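Local structure of lumazine protein (Photobacterium kishitanii, 3A35) at residues A106-I111 with S176-E181. The protein binds a fluorescent lumazine chromophore, or flavins in its place, and acts as an antenna that shifts bacterial luciferase emission to shorter wavelength. Numbering follows the deposited sequence.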
ATOM      1  N   ALA A 106      -3.959   4.228  -9.038  1.00 13.71           N
ATOM      2  CA  ALA A 106      -3.338   5.382  -9.824  1.00 14.27           C
ATOM      3  C   ALA A 106      -1.988   5.026 -10.339  1.00 14.85           C
ATOM      4  O   ALA A 106      -1.465   3.906 -10.087  1.00 15.72           O
ATOM      5  CB  ALA A 106      -3.319   6.659  -8.990  1.00 14.91           C
ATOM      6  N   THR A 107      -1.261   5.902 -11.075  1.00 14.88           N
ATOM      7  CA  THR A 107      -0.061   5.461 -11.759  1.00 15.06           C
ATOM      8  C   THR A 107       1.004   6.508 -11.566  1.00 15.05           C
ATOM      9  O   THR A 107       0.732   7.721 -11.750  1.00 17.12           O
ATOM     10  CB  THR A 107      -0.371   5.318 -13.266  1.00 16.00           C
ATOM     11  OG1 THR A 107      -1.376   4.316 -13.393  1.00 17.96           O
ATOM     12  CG2 THR A 107       0.823   4.828 -14.046  1.00 19.13           C
ATOM     13  N   VAL A 108       2.185   6.104 -11.268  1.00 14.70           N
ATOM     14  CA  VAL A 108       3.360   7.011 -11.043  1.00 15.19           C
ATOM     15  C   VAL A 108       3.648   7.697 -12.408  1.00 16.37           C
ATOM     16  O   VAL A 108       3.944   7.040 -13.410  1.00 18.77           O
ATOM     17  CB  VAL A 108       4.521   6.257 -10.550  1.00 15.58           C
ATOM     18  CG1 VAL A 108       5.785   7.114 -10.489  1.00 18.81           C
ATOM     19  CG2 VAL A 108       4.210   5.665  -9.164  1.00 18.07           C
ATOM     20  N   ASP A 109       3.652   9.031 -12.375  1.00 17.40           N
ATOM     21  CA  ASP A 109       3.976   9.847 -13.573  1.00 19.76           C
ATOM     22  C   ASP A 109       5.504  10.032 -13.617  1.00 18.55           C
ATOM     23  O   ASP A 109       6.106  10.167 -14.724  1.00 23.26           O
ATOM     24  CB  ASP A 109       3.328  11.222 -13.453  1.00 19.55           C
ATOM     25  CG  ASP A 109       3.836  12.232 -14.541  1.00 26.53           C
ATOM     26  OD1 ASP A 109       3.299  12.159 -15.662  1.00 31.29           O
ATOM     27  OD2 ASP A 109       4.785  13.034 -14.308  1.00 31.80           O
ATOM     28  N   ASN A 110       6.189  10.209 -12.496  1.00 19.15           N
ATOM     29  CA  ASN A 110       7.571  10.607 -12.419  1.00 21.43           C
ATOM     30  C   ASN A 110       8.074  10.355 -10.982  1.00 21.60           C
ATOM     31  O   ASN A 110       7.266  10.475  -9.964  1.00 20.38           O
ATOM     32  CB  ASN A 110       7.634  12.136 -12.771  1.00 24.11           C
ATOM     33  CG  ASN A 110       9.000  12.723 -12.688  1.00 31.86           C
ATOM     34  OD1 ASN A 110       9.202  13.919 -12.297  1.00 41.20           O
ATOM     35  ND2 ASN A 110       9.989  11.914 -13.112  1.00 35.77           N
ATOM     36  N   ILE A 111       9.355  10.060 -10.843  1.00 20.36           N
ATOM     37  CA  ILE A 111      10.032  10.005  -9.542  1.00 23.86           C
ATOM     38  C   ILE A 111      11.312  10.807  -9.699  1.00 26.48           C
ATOM     39  O   ILE A 111      12.051  10.675 -10.707  1.00 29.19           O
ATOM     40  CB  ILE A 111      10.548   8.553  -9.261  1.00 25.80           C
ATOM     41  CG1 ILE A 111       9.397   7.584  -9.414  1.00 26.19           C
ATOM     42  CG2 ILE A 111      11.287   8.445  -7.920  1.00 32.84           C
ATOM     43  CD1 ILE A 111       8.438   7.845  -8.328  1.00 27.75           C
ATOM     44  N   SER A 176       4.494   2.763 -12.763  1.00 16.54           N
ATOM     45  CA  SER A 176       4.092   1.869 -11.644  1.00 14.94           C
ATOM     46  C   SER A 176       2.683   2.203 -11.217  1.00 15.74           C
ATOM     47  O   SER A 176       2.357   3.342 -10.928  1.00 18.51           O
ATOM     48  CB  SER A 176       5.027   2.056 -10.504  1.00 15.91           C
ATOM     49  OG  SER A 176       6.311   1.538 -10.808  1.00 18.44           O
ATOM     50  N   ASP A 177       1.833   1.205 -11.107  1.00 14.67           N
ATOM     51  CA  ASP A 177       0.521   1.318 -10.471  1.00 14.50           C
ATOM     52  C   ASP A 177       0.635   1.209  -8.977  1.00 14.30           C
ATOM     53  O   ASP A 177       1.447   0.498  -8.415  1.00 13.91           O
ATOM     54  CB  ASP A 177      -0.462   0.302 -10.972  1.00 16.02           C
ATOM     55  CG  ASP A 177      -0.942   0.573 -12.427  1.00 19.44           C
ATOM     56  OD1 ASP A 177      -0.733   1.645 -13.010  1.00 18.58           O
ATOM     57  OD2 ASP A 177      -1.555  -0.349 -12.972  1.00 26.35           O
ATOM     58  N   VAL A 178      -0.220   2.013  -8.298  1.00 12.75           N
ATOM     59  CA  VAL A 178      -0.251   2.097  -6.789  1.00 11.51           C
ATOM     60  C   VAL A 178      -1.687   2.102  -6.322  1.00 12.93           C
ATOM     61  O   VAL A 178      -2.597   2.533  -7.007  1.00 12.42           O
ATOM     62  CB  VAL A 178       0.477   3.352  -6.313  1.00 12.33           C
ATOM     63  CG1 VAL A 178       1.916   3.400  -6.677  1.00 15.13           C
ATOM     64  CG2 VAL A 178      -0.225   4.640  -6.793  1.00 13.75           C
ATOM     65  N   ASN A 179      -1.852   1.610  -5.087  1.00 10.71           N
ATOM     66  CA  ASN A 179      -3.168   1.690  -4.378  1.00 10.09           C
ATOM     67  C   ASN A 179      -3.270   3.024  -3.688  1.00 10.54           C
ATOM     68  O   ASN A 179      -2.394   3.390  -2.885  1.00 12.33           O
ATOM     69  CB  ASN A 179      -3.243   0.621  -3.275  1.00 11.02           C
ATOM     70  CG  ASN A 179      -3.270  -0.805  -3.839  1.00 10.27           C
ATOM     71  OD1 ASN A 179      -3.728  -1.037  -5.000  1.00 11.62           O
ATOM     72  ND2 ASN A 179      -2.922  -1.785  -3.030  1.00 11.05           N
ATOM     73  N   VAL A 180      -4.367   3.748  -3.981  1.00 12.19           N
ATOM     74  CA  VAL A 180      -4.574   5.086  -3.285  1.00 11.89           C
ATOM     75  C   VAL A 180      -5.720   5.000  -2.324  1.00 11.24           C
ATOM     76  O   VAL A 180      -6.819   4.430  -2.649  1.00 13.22           O
ATOM     77  CB  VAL A 180      -4.867   6.134  -4.417  1.00 12.31           C
ATOM     78  CG1 VAL A 180      -5.198   7.521  -3.751  1.00 14.83           C
ATOM     79  CG2 VAL A 180      -3.797   6.191  -5.462  1.00 14.41           C
ATOM     80  N   GLU A 181      -5.452   5.530  -1.119  1.00 11.88           N
ATOM     81  CA  GLU A 181      -6.523   5.683  -0.109  1.00 13.60           C
ATOM     82  C   GLU A 181      -6.605   7.194   0.115  1.00 13.08           C
ATOM     83  O   GLU A 181      -5.682   7.842   0.589  1.00 15.18           O
ATOM     84  CB  GLU A 181      -6.307   4.969   1.226  1.00 12.06           C
ATOM     85  CG  GLU A 181      -7.502   5.234   2.152  1.00 14.78           C
ATOM     86  CD  GLU A 181      -7.505   4.476   3.335  1.00 16.09           C
ATOM     87  OE1 GLU A 181      -6.774   3.535   3.607  1.00 13.07           O
ATOM     88  OE2 GLU A 181      -8.324   4.898   4.223  1.00 16.97           O
TER
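Ser176 O is gripped from the facing strand by two groups of consecutive residues. Val108 N-H gives it a nearly straight hydrogen bond of 2.8 Å, and Thr107 CA approaches it as a CA-H...O contact. The hydroxyl of the same serine, Ser176 OG, is hydrogen-bonded to Glu173 N, so the carbonyl serves this contact and the side chain the preceding loop. Ala106 O is met in the same way as Ser176 O. It accepts a hydrogen bond from Val178 N at 2.9 Å and a CA-H...O contact from Asp177 CA. Ala106 N returns a bond to Val178 O at 3.0 Å, which makes Ala106 and Val178 an antiparallel hydrogen-bonded pair.

Thr107 and Asp177 form the next, non-hydrogen-bonded pair. Their side chains lie side by side and point the same way. Thr107 OG1 donates a hydrogen bond to Asp177 OD1 at 2.8 Å, from the anti side of the carboxylate and 30° out of its plane. Asp177 CG is anti to its own carbonyl carbon (chi1 -71°), and OD1 is turned to the threonine. This polar pair is on the more open face.

On the other face, with Ala106 and Val178, the contacts are apolar. Ala106 CB meets Val180 CG2 at 3.6 Å, and Val108 CG2 reaches Val178 CG1 at 4.1 Å. Ile122 of strand 117-123 packs on Ala106, while Ile138 and Ile140 of strand 137-140 touch Val180.

The two strand segments run at 125° to each other. They belong to strands 104-114 and 177-182, the first and last of the second lumazine-binding domain, and their pairing closes its six-stranded antiparallel barrel, the fold shared with riboflavin synthase.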